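PDB 2XFA: actin depolymerization factor 2 from Plasmodium berghei, which probably binds actin and promotes the turnover of actin filaments in the malaria parasite. Local coordinates for residues I17-R22 against H27-I32; V43-E48 against E71-I76; M51-L56 against I60-N65. One frame throughout, in Å; residues are numbered along the deposited sequence.

Interaction 1 of 3, residues I17-R22 against H27-I32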
loop_
_atom_site.group_PDB
_atom_site.type_symbol
_atom_site.label_atom_id
_atom_site.label_comp_id
_atom_site.label_asym_id
_atom_site.label_seq_id
_atom_site.Cartn_x
_atom_site.Cartn_y
_atom_site.Cartn_z
ATOM N N ILE A 17 4.193 11.527 -4.274
ATOM C CA ILE A 17 4.716 12.032 -3.015
ATOM C C ILE A 17 3.796 13.113 -2.458
ATOM O O ILE A 17 3.629 13.231 -1.242
ATOM C CB ILE A 17 6.170 12.560 -3.153
ATOM C CG1 ILE A 17 7.055 11.533 -3.869
ATOM C CG2 ILE A 17 6.755 12.870 -1.793
ATOM C CD1 ILE A 17 6.914 11.546 -5.377
ATOM N N TYR A 18 3.188 13.890 -3.350
ATOM C CA TYR A 18 2.212 14.887 -2.938
ATOM C C TYR A 18 1.173 14.246 -2.035
ATOM O O TYR A 18 0.928 14.722 -0.936
ATOM C CB TYR A 18 1.519 15.503 -4.157
ATOM C CG TYR A 18 0.352 16.417 -3.832
ATOM C CD1 TYR A 18 0.552 17.632 -3.189
ATOM C CD2 TYR A 18 -0.953 16.074 -4.194
ATOM C CE1 TYR A 18 -0.513 18.472 -2.894
ATOM C CE2 TYR A 18 -2.027 16.916 -3.911
ATOM C CZ TYR A 18 -1.796 18.111 -3.256
ATOM O OH TYR A 18 -2.843 18.955 -2.963
ATOM N N GLU A 19 0.559 13.163 -2.502
ATOM C CA GLU A 19 -0.531 12.534 -1.755
ATOM C C GLU A 19 -0.051 11.830 -0.498
ATOM O O GLU A 19 -0.711 11.880 0.546
ATOM C CB GLU A 19 -1.312 11.553 -2.635
ATOM C CG GLU A 19 -2.058 12.216 -3.799
ATOM C CD GLU A 19 -3.120 13.222 -3.350
ATOM O OE1 GLU A 19 -3.376 13.338 -2.127
ATOM O OE2 GLU A 19 -3.703 13.894 -4.233
ATOM N N PHE A 20 1.091 11.165 -0.592
ATOM C CA PHE A 20 1.676 10.569 0.605
ATOM C C PHE A 20 1.896 11.620 1.692
ATOM O O PHE A 20 1.611 11.401 2.870
ATOM C CB PHE A 20 2.992 9.874 0.297
ATOM C CG PHE A 20 3.721 9.429 1.544
ATOM C CD1 PHE A 20 3.284 8.332 2.263
ATOM C CD2 PHE A 20 4.808 10.139 2.018
ATOM C CE1 PHE A 20 3.938 7.927 3.422
ATOM C CE2 PHE A 20 5.465 9.741 3.181
ATOM C CZ PHE A 20 5.032 8.647 3.882
ATOM N N ASN A 21 2.404 12.774 1.302
ATOM C CA ASN A 21 2.610 13.832 2.290
ATOM C C ASN A 21 1.283 14.324 2.877
ATOM O O ASN A 21 1.186 14.578 4.069
ATOM C CB ASN A 21 3.450 14.977 1.717
ATOM C CG ASN A 21 4.939 14.619 1.605
ATOM O OD1 ASN A 21 5.647 15.126 0.736
ATOM N ND2 ASN A 21 5.410 13.750 2.489
ATOM N N ARG A 22 0.250 14.424 2.046
ATOM C CA ARG A 22 -1.082 14.749 2.549
ATOM C C ARG A 22 -1.590 13.690 3.538
ATOM O O ARG A 22 -2.325 14.012 4.467
ATOM C CB ARG A 22 -2.068 14.950 1.389
ATOM C CG ARG A 22 -1.956 16.320 0.725
ATOM C CD ARG A 22 -2.674 16.384 -0.618
ATOM N NE ARG A 22 -4.108 16.121 -0.519
ATOM C CZ ARG A 22 -4.993 16.987 -0.032
ATOM N NH1 ARG A 22 -4.587 18.171 0.411
ATOM N NH2 ARG A 22 -6.281 16.671 0.021
ATOM N N HIS A 27 -2.882 14.301 7.099
ATOM C CA HIS A 27 -3.871 13.294 7.476
ATOM C C HIS A 27 -5.173 13.390 6.689
ATOM O O HIS A 27 -6.238 13.051 7.204
ATOM C CB HIS A 27 -4.172 13.376 8.976
ATOM C CG HIS A 27 -3.016 12.984 9.841
ATOM N ND1 HIS A 27 -2.132 13.903 10.364
ATOM C CD2 HIS A 27 -2.589 11.770 10.261
ATOM C CE1 HIS A 27 -1.214 13.273 11.075
ATOM N NE2 HIS A 27 -1.468 11.978 11.029
ATOM N N LEU A 28 -5.087 13.840 5.442
ATOM C CA LEU A 28 -6.279 14.021 4.617
ATOM C C LEU A 28 -6.611 12.767 3.807
ATOM O O LEU A 28 -7.673 12.679 3.192
ATOM C CB LEU A 28 -6.124 15.244 3.703
ATOM C CG LEU A 28 -6.017 16.602 4.419
ATOM C CD1 LEU A 28 -5.760 17.747 3.439
ATOM C CD2 LEU A 28 -7.262 16.886 5.263
ATOM N N ASN A 29 -5.694 11.805 3.809
ATOM C CA ASN A 29 -5.910 10.527 3.136
ATOM C C ASN A 29 -5.750 9.413 4.149
ATOM O O ASN A 29 -4.860 9.473 4.992
ATOM C CB ASN A 29 -4.886 10.320 2.020
ATOM C CG ASN A 29 -5.021 11.330 0.895
ATOM O OD1 ASN A 29 -6.130 11.706 0.502
ATOM N ND2 ASN A 29 -3.884 11.754 0.347
ATOM N N LYS A 30 -6.591 8.393 4.068
ATOM C CA LYS A 30 -6.423 7.229 4.925
ATOM C C LYS A 30 -5.557 6.149 4.269
ATOM O O LYS A 30 -4.838 5.434 4.953
ATOM C CB LYS A 30 -7.775 6.645 5.320
ATOM C CG LYS A 30 -7.786 6.030 6.703
ATOM C CD LYS A 30 -7.601 7.098 7.757
ATOM C CE LYS A 30 -7.398 6.495 9.134
ATOM N NZ LYS A 30 -7.093 7.544 10.151
ATOM N N TYR A 31 -5.676 5.994 2.951
ATOM C CA TYR A 31 -4.808 5.102 2.222
ATOM C C TYR A 31 -4.684 5.561 0.795
ATOM O O TYR A 31 -5.505 6.309 0.302
ATOM C CB TYR A 31 -5.227 3.618 2.288
ATOM C CG TYR A 31 -6.506 3.240 1.582
ATOM C CD1 TYR A 31 -6.520 2.955 0.229
ATOM C CD2 TYR A 31 -7.693 3.143 2.275
ATOM C CE1 TYR A 31 -7.680 2.602 -0.411
ATOM C CE2 TYR A 31 -8.863 2.787 1.639
ATOM C CZ TYR A 31 -8.848 2.521 0.297
ATOM O OH TYR A 31 -10.008 2.171 -0.337
ATOM N N ILE A 32 -3.612 5.139 0.153
ATOM C CA ILE A 32 -3.381 5.497 -1.231
ATOM C C ILE A 32 -3.011 4.192 -1.870
ATOM O O ILE A 32 -2.294 3.412 -1.257
ATOM C CB ILE A 32 -2.200 6.429 -1.400
ATOM C CG1 ILE A 32 -2.389 7.689 -0.557
ATOM C CG2 ILE A 32 -2.025 6.786 -2.867
ATOM C CD1 ILE A 32 -1.064 8.402 -0.236
#

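Interaction 2 of 3, residues V43-E48 against E71-I76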
loop_
_atom_site.group_PDB
_atom_site.type_symbol
_atom_site.label_atom_id
_atom_site.label_comp_id
_atom_site.label_asym_id
_atom_site.label_seq_id
_atom_site.Cartn_x
_atom_site.Cartn_y
_atom_site.Cartn_z
ATOM N N VAL A 43 1.822 5.900 -10.652
ATOM C CA VAL A 43 0.776 6.915 -10.482
ATOM C C VAL A 43 -0.238 6.542 -9.369
ATOM O O VAL A 43 -0.318 5.390 -8.961
ATOM C CB VAL A 43 0.047 7.164 -11.824
ATOM C CG1 VAL A 43 -0.821 5.983 -12.179
ATOM C CG2 VAL A 43 -0.791 8.411 -11.758
ATOM N N VAL A 44 -0.984 7.527 -8.881
ATOM C CA VAL A 44 -2.045 7.309 -7.909
ATOM C C VAL A 44 -3.244 6.621 -8.565
ATOM O O VAL A 44 -3.783 7.105 -9.559
ATOM C CB VAL A 44 -2.534 8.643 -7.329
ATOM C CG1 VAL A 44 -3.754 8.423 -6.454
ATOM C CG2 VAL A 44 -1.432 9.312 -6.555
ATOM N N ASP A 45 -3.654 5.486 -8.021
ATOM C CA ASP A 45 -4.793 4.764 -8.557
ATOM C C ASP A 45 -6.064 5.096 -7.766
ATOM O O ASP A 45 -7.120 5.347 -8.341
ATOM C CB ASP A 45 -4.509 3.269 -8.513
ATOM C CG ASP A 45 -5.715 2.430 -8.921
ATOM O OD1 ASP A 45 -6.562 2.934 -9.706
ATOM O OD2 ASP A 45 -5.805 1.263 -8.463
ATOM N N VAL A 46 -5.949 5.100 -6.442
ATOM C CA VAL A 46 -7.087 5.327 -5.558
ATOM C C VAL A 46 -6.645 6.112 -4.338
ATOM O O VAL A 46 -5.528 5.908 -3.818
ATOM C CB VAL A 46 -7.674 3.981 -5.029
ATOM C CG1 VAL A 46 -8.797 4.223 -4.030
ATOM C CG2 VAL A 46 -8.136 3.092 -6.167
ATOM N N LEU A 47 -7.524 6.995 -3.879
ATOM C CA LEU A 47 -7.327 7.742 -2.645
ATOM C C LEU A 47 -8.552 7.598 -1.766
ATOM O O LEU A 47 -9.658 7.898 -2.203
ATOM C CB LEU A 47 -7.146 9.232 -2.949
ATOM C CG LEU A 47 -5.793 9.688 -3.485
ATOM C CD1 LEU A 47 -5.879 11.099 -4.023
ATOM C CD2 LEU A 47 -4.770 9.624 -2.391
ATOM N N GLU A 48 -8.372 7.164 -0.526
ATOM C CA GLU A 48 -9.474 7.195 0.427
ATOM C C GLU A 48 -9.385 8.449 1.279
ATOM O O GLU A 48 -8.502 8.564 2.125
ATOM C CB GLU A 48 -9.480 5.953 1.312
ATOM C CG GLU A 48 -10.789 5.716 2.064
ATOM C CD GLU A 48 -11.942 5.362 1.134
ATOM O OE1 GLU A 48 -12.073 4.175 0.757
ATOM O OE2 GLU A 48 -12.720 6.272 0.779
ATOM N N GLU A 71 -3.625 -8.299 -10.721
ATOM C CA GLU A 71 -2.772 -7.129 -10.858
ATOM C C GLU A 71 -2.054 -6.664 -9.594
ATOM O O GLU A 71 -2.641 -6.592 -8.519
ATOM C CB GLU A 71 -3.512 -5.964 -11.486
ATOM C CG GLU A 71 -4.771 -5.544 -10.827
ATOM C CD GLU A 71 -5.563 -4.636 -11.744
ATOM O OE1 GLU A 71 -4.957 -4.121 -12.713
ATOM O OE2 GLU A 71 -6.779 -4.450 -11.512
ATOM N N CYS A 72 -0.779 -6.316 -9.765
ATOM C CA CYS A 72 0.043 -5.761 -8.688
ATOM C C CYS A 72 -0.301 -4.315 -8.334
ATOM O O CYS A 72 -0.657 -3.512 -9.195
ATOM C CB CYS A 72 1.512 -5.866 -9.068
ATOM S SG CYS A 72 2.033 -7.534 -9.415
ATOM N N ARG A 73 -0.212 -3.999 -7.041
ATOM C CA ARG A 73 -0.370 -2.637 -6.546
ATOM C C ARG A 73 0.633 -2.312 -5.419
ATOM O O ARG A 73 1.112 -3.198 -4.747
ATOM C CB ARG A 73 -1.784 -2.401 -6.018
ATOM C CG ARG A 73 -2.890 -2.384 -7.115
ATOM C CD ARG A 73 -2.592 -1.324 -8.170
ATOM N NE ARG A 73 -3.703 -1.107 -9.102
ATOM C CZ ARG A 73 -3.750 -1.604 -10.332
ATOM N NH1 ARG A 73 -2.755 -2.361 -10.773
ATOM N NH2 ARG A 73 -4.800 -1.352 -11.123
ATOM N N TYR A 74 0.921 -1.029 -5.221
ATOM C CA TYR A 74 1.559 -0.588 -3.984
ATOM C C TYR A 74 0.488 0.102 -3.180
ATOM O O TYR A 74 -0.281 0.908 -3.708
ATOM C CB TYR A 74 2.663 0.435 -4.262
ATOM C CG TYR A 74 3.692 -0.013 -5.250
ATOM C CD1 TYR A 74 4.450 -1.138 -5.015
ATOM C CD2 TYR A 74 3.896 0.691 -6.423
ATOM C CE1 TYR A 74 5.420 -1.543 -5.913
ATOM C CE2 TYR A 74 4.852 0.294 -7.326
ATOM C CZ TYR A 74 5.613 -0.822 -7.054
ATOM O OH TYR A 74 6.574 -1.224 -7.939
ATOM N N ILE A 75 0.416 -0.209 -1.908
ATOM C CA ILE A 75 -0.535 0.471 -1.061
ATOM C C ILE A 75 0.204 1.137 0.108
ATOM O O ILE A 75 1.053 0.516 0.747
ATOM C CB ILE A 75 -1.581 -0.535 -0.508
ATOM C CG1 ILE A 75 -2.246 -1.305 -1.669
ATOM C CG2 ILE A 75 -2.618 0.164 0.341
ATOM C CD1 ILE A 75 -1.823 -2.760 -1.708
ATOM N N ILE A 76 -0.107 2.403 0.351
ATOM C CA ILE A 76 0.283 3.048 1.582
ATOM C C ILE A 76 -0.975 3.274 2.432
ATOM O O ILE A 76 -1.944 3.858 1.954
ATOM C CB ILE A 76 1.020 4.379 1.310
ATOM C CG1 ILE A 76 2.300 4.108 0.515
ATOM C CG2 ILE A 76 1.380 5.072 2.629
ATOM C CD1 ILE A 76 3.018 5.355 0.079
HETATM O O HOH W 1 -7.074 0.943 -11.422
#

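Interaction 3 of 3, residues M51-L56 against I60-N65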
loop_
_atom_site.group_PDB
_atom_site.type_symbol
_atom_site.label_atom_id
_atom_site.label_comp_id
_atom_site.label_asym_id
_atom_site.label_seq_id
_atom_site.Cartn_x
_atom_site.Cartn_y
_atom_site.Cartn_z
ATOM N N MET A 51 -11.381 10.445 6.294
ATOM C CA MET A 51 -10.580 10.528 7.510
ATOM C C MET A 51 -11.405 10.125 8.738
ATOM O O MET A 51 -10.912 10.142 9.868
ATOM C CB MET A 51 -9.971 11.930 7.663
ATOM C CG MET A 51 -10.872 13.075 7.184
ATOM S SD MET A 51 -10.121 14.716 7.353
ATOM C CE MET A 51 -11.423 15.779 6.724
ATOM N N GLU A 52 -12.660 9.751 8.503
ATOM C CA GLU A 52 -13.522 9.230 9.561
ATOM C C GLU A 52 -13.664 7.709 9.478
ATOM O O GLU A 52 -14.667 7.139 9.907
ATOM C CB GLU A 52 -14.895 9.907 9.537
ATOM C CG GLU A 52 -14.940 11.240 10.274
ATOM C CD GLU A 52 -16.119 11.338 11.226
ATOM O OE1 GLU A 52 -17.068 10.539 11.077
ATOM O OE2 GLU A 52 -16.097 12.209 12.123
ATOM N N LEU A 53 -12.649 7.064 8.914
ATOM C CA LEU A 53 -12.569 5.612 8.889
ATOM C C LEU A 53 -11.627 5.203 10.018
ATOM O O LEU A 53 -10.476 5.633 10.061
ATOM C CB LEU A 53 -12.034 5.137 7.539
ATOM C CG LEU A 53 -12.551 3.799 7.012
ATOM C CD1 LEU A 53 -11.685 3.323 5.856
ATOM C CD2 LEU A 53 -12.582 2.761 8.117
ATOM N N THR A 54 -12.116 4.376 10.931
ATOM C CA THR A 54 -11.448 4.195 12.210
ATOM C C THR A 54 -10.998 2.763 12.454
ATOM O O THR A 54 -9.980 2.526 13.095
ATOM C CB THR A 54 -12.390 4.589 13.349
ATOM O OG1 THR A 54 -13.205 3.466 13.705
ATOM C CG2 THR A 54 -13.288 5.735 12.907
ATOM N N SER A 55 -11.778 1.812 11.956
ATOM C CA SER A 55 -11.519 0.396 12.182
ATOM C C SER A 55 -10.353 -0.096 11.320
ATOM O O SER A 55 -10.266 0.245 10.149
ATOM C CB SER A 55 -12.783 -0.403 11.852
ATOM O OG SER A 55 -12.689 -1.738 12.308
ATOM N N LEU A 56 -9.465 -0.899 11.898
ATOM C CA LEU A 56 -8.391 -1.530 11.138
ATOM C C LEU A 56 -8.975 -2.527 10.142
ATOM O O LEU A 56 -8.698 -2.501 8.937
ATOM C CB LEU A 56 -7.447 -2.276 12.076
ATOM C CG LEU A 56 -6.270 -2.974 11.383
ATOM C CD1 LEU A 56 -5.484 -1.979 10.556
ATOM C CD2 LEU A 56 -5.366 -3.652 12.402
ATOM N N ILE A 60 -8.655 -2.442 6.088
ATOM C CA ILE A 60 -8.170 -3.603 5.355
ATOM C C ILE A 60 -9.249 -4.109 4.371
ATOM O O ILE A 60 -8.946 -4.426 3.219
ATOM C CB ILE A 60 -7.791 -4.737 6.332
ATOM C CG1 ILE A 60 -6.555 -4.353 7.161
ATOM C CG2 ILE A 60 -7.562 -6.050 5.596
ATOM C CD1 ILE A 60 -6.383 -5.218 8.411
ATOM N N MET A 61 -10.503 -4.122 4.812
ATOM C CA MET A 61 -11.610 -4.512 3.929
ATOM C C MET A 61 -11.738 -3.562 2.741
ATOM O O MET A 61 -11.876 -3.998 1.586
ATOM C CB MET A 61 -12.913 -4.591 4.714
ATOM C CG MET A 61 -14.119 -4.961 3.890
ATOM S SD MET A 61 -15.623 -4.683 4.838
ATOM C CE MET A 61 -15.471 -2.935 5.203
ATOM N N ARG A 62 -11.678 -2.262 3.017
ATOM C CA ARG A 62 -11.779 -1.261 1.956
ATOM C C ARG A 62 -10.625 -1.359 0.959
ATOM O O ARG A 62 -10.815 -1.233 -0.243
ATOM C CB ARG A 62 -11.805 0.137 2.564
ATOM C CG ARG A 62 -12.976 0.369 3.506
ATOM C CD ARG A 62 -14.147 0.970 2.788
ATOM N NE ARG A 62 -14.045 2.422 2.716
ATOM C CZ ARG A 62 -14.743 3.258 3.479
ATOM N NH1 ARG A 62 -15.603 2.793 4.383
ATOM N NH2 ARG A 62 -14.583 4.564 3.335
ATOM N N ILE A 63 -9.417 -1.577 1.460
ATOM C CA ILE A 63 -8.278 -1.738 0.570
ATOM C C ILE A 63 -8.467 -2.957 -0.299
ATOM O O ILE A 63 -8.238 -2.903 -1.492
ATOM C CB ILE A 63 -6.957 -1.899 1.333
ATOM C CG1 ILE A 63 -6.643 -0.630 2.114
ATOM C CG2 ILE A 63 -5.834 -2.188 0.370
ATOM C CD1 ILE A 63 -5.400 -0.774 2.995
ATOM N N LYS A 64 -8.896 -4.050 0.318
ATOM C CA LYS A 64 -9.045 -5.314 -0.386
ATOM C C LYS A 64 -10.034 -5.183 -1.546
ATOM O O LYS A 64 -9.818 -5.725 -2.624
ATOM C CB LYS A 64 -9.494 -6.402 0.575
ATOM C CG LYS A 64 -9.708 -7.759 -0.091
ATOM C CD LYS A 64 -11.111 -8.278 0.166
ATOM C CE LYS A 64 -11.408 -9.511 -0.682
ATOM N NZ LYS A 64 -12.782 -10.050 -0.433
ATOM N N ASN A 65 -11.101 -4.434 -1.336
ATOM C CA ASN A 65 -12.113 -4.304 -2.376
ATOM C C ASN A 65 -11.585 -3.544 -3.586
ATOM O O ASN A 65 -12.193 -3.586 -4.641
ATOM C CB ASN A 65 -13.376 -3.652 -1.821
ATOM C CG ASN A 65 -14.142 -4.577 -0.914
ATOM O OD1 ASN A 65 -14.124 -5.793 -1.106
ATOM N ND2 ASN A 65 -14.818 -4.013 0.088
#

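Interaction 1 of 3, residues I17-R22 against H27-I32
Asn-29 turns its side-chain amide back onto the helix that precedes it and gives ND2 to two oxygens of the same residue, Glu-19. The straighter bond, 160° at the hydrogen, runs from Asn-29 ND2 to Glu-19 OE1 over 3.0 Å and reaches the carboxylate on its anti side. The second, from Asn-29 ND2 to the backbone O of Glu-19, is 3.2 Å long and more bent. Both acceptors lie close to the amide plane, as expected when the two N-H groups of one NH2 are used together, although the carboxylate itself is turned 53° from that plane. Nearby, the Ile-32 CD1 methyl presses on the helix backbone, 3.5 Å from Phe-20 N.

Arg-22 forms the other end of the contact. Its O accepts a backbone bond of 2.9 Å from Leu-28 N, just beyond the positive-phi residue His-27 where the chain has left the helix. Leu-28 CD1 comes within 3.3 Å of Arg-22 NH1, while Leu-28 CB lies over one face of the guanidinium. A bend at chi3 (61°) brings Arg-22 NE to Glu-19 OE1, where the two form a salt bridge of 3.3 Å whose hydrogen bond is weak. That oxygen is thus shared by an amide and an arginine, which should help to steady the carboxylate, although its OE2 lies close to Glu-15 OE1, a like charge.

Helix 14-24 is in this way tied to the loop leading into strand 31-37. Leu-47 of strand 41-48 packs against Glu-19, Asn-29 and Ile-32, and Ile-76 of strand 73-81 lies against Phe-20.

Interaction 2 of 3, residues V43-E48 against E71-I76
Arg-73 and Asp-45 meet nearly at right angles, with the guanidinium and carboxylate planes 77° apart. Arg-73 NE points its N-H at Asp-45 OD2 over 3.2 Å, at 160°. The oxygen lies near the guanidinium plane, at its edge, but the arginine comes in from above the carboxylate plane, 48° out of it. This is a single-point salt bridge rather than the flat two-pronged pairing of a carboxylate with a guanidinium. The Asp-45 carboxylate is carried toward Arg-73, with CG anti to the backbone N, from a classic beta bulge that Asp-45 and Val-46 form opposite Ile-33 of the intervening strand 31-37.

Further bonds hold the guanidinium. Arg-73 NH1 donates to Cys-72 O at 2.9 Å, and Arg-73 NH2 forms a salt bridge with Glu-71 OE1 at 3.2 Å. A water links the two partners a second time, donating a hydrogen bond to Asp-45 OD1 at 2.7 Å and accepting one from Arg-73 NH2.

Strands 41-48 and 73-81 are not neighbours in the sheet, so the pair spans strand 31-37 at the protein surface. With acids on two sides, Arg-73 is likely to stay charged and to offset the repulsion between Asp-45 and Glu-71, whose carboxylates would otherwise disfavour each other.

Interaction 3 of 3, residues M51-L56 against I60-N65
Leu-56 and Ile-60 stand one turn apart at the start of helix 56-65, a helix of the ADF/cofilin fold that packs on its central mixed sheet, with Ser-55 as the N-cap. Here the contact is tight. Ile-60 N is bonded to Leu-56 O over 2.8 Å and almost straight, the ordinary i to i+4 bond of a first helical turn, though the position of that oxygen is less certain than most. Alongside it the two side chains pack together, with Ile-60 CD1 3.7 Å from Leu-56 CG. The leucine swings CG to the far side from its own N (chi1 -180°), which brings the branch point up to that methyl. Beyond them, Leu-56 rests on Met-79 and Pro-80 of strand 73-81, and Ile-60 packs on Leu-141 of helix 137-146.

The other part is looser. Leu-53, in the irregular segment before the helix, and Arg-62 approach from opposite directions and share only van der Waals contacts near 4 Å. Glu-52 and Thr-54, on either side of Leu-53 in sequence, are exposed. Bends at chi2 and chi3 of the arginine turn a face of the guanidinium to Leu-53, and its NE has a salt-bridge partner in Glu-48 of strand 41-48. Charge is thus met by the acid and the flat surface by a methyl: Leu-53 CD1 sits over the centre of the guanidinium, 3.9 Å from Arg-62 CZ.

Interaction 1 comes first along the chain; interaction 2 follows, with interaction 3 lying wholly between its two segments. The centres of interactions 1 and 2 lie about 11 Å apart, those of interactions 2 and 3 about 14 Å, and those of interactions 1 and 3 about 15 Å. Strand 31-37 lies between strands 41-48 and 73-81 of the mixed sheet. Helix 56-65 connects strands 41-48 and 73-81 in sequence, and Ile-63 meets Ile-75. The Glu-48 to Arg-62 salt bridge joins interactions 2 and 3. Interaction 1 ties helix 14-24 to the loop entering strand 31-37, interaction 2 spans that strand, and interaction 3 holds the start of helix 56-65 to the loop before it, all within one ADF/cofilin domain.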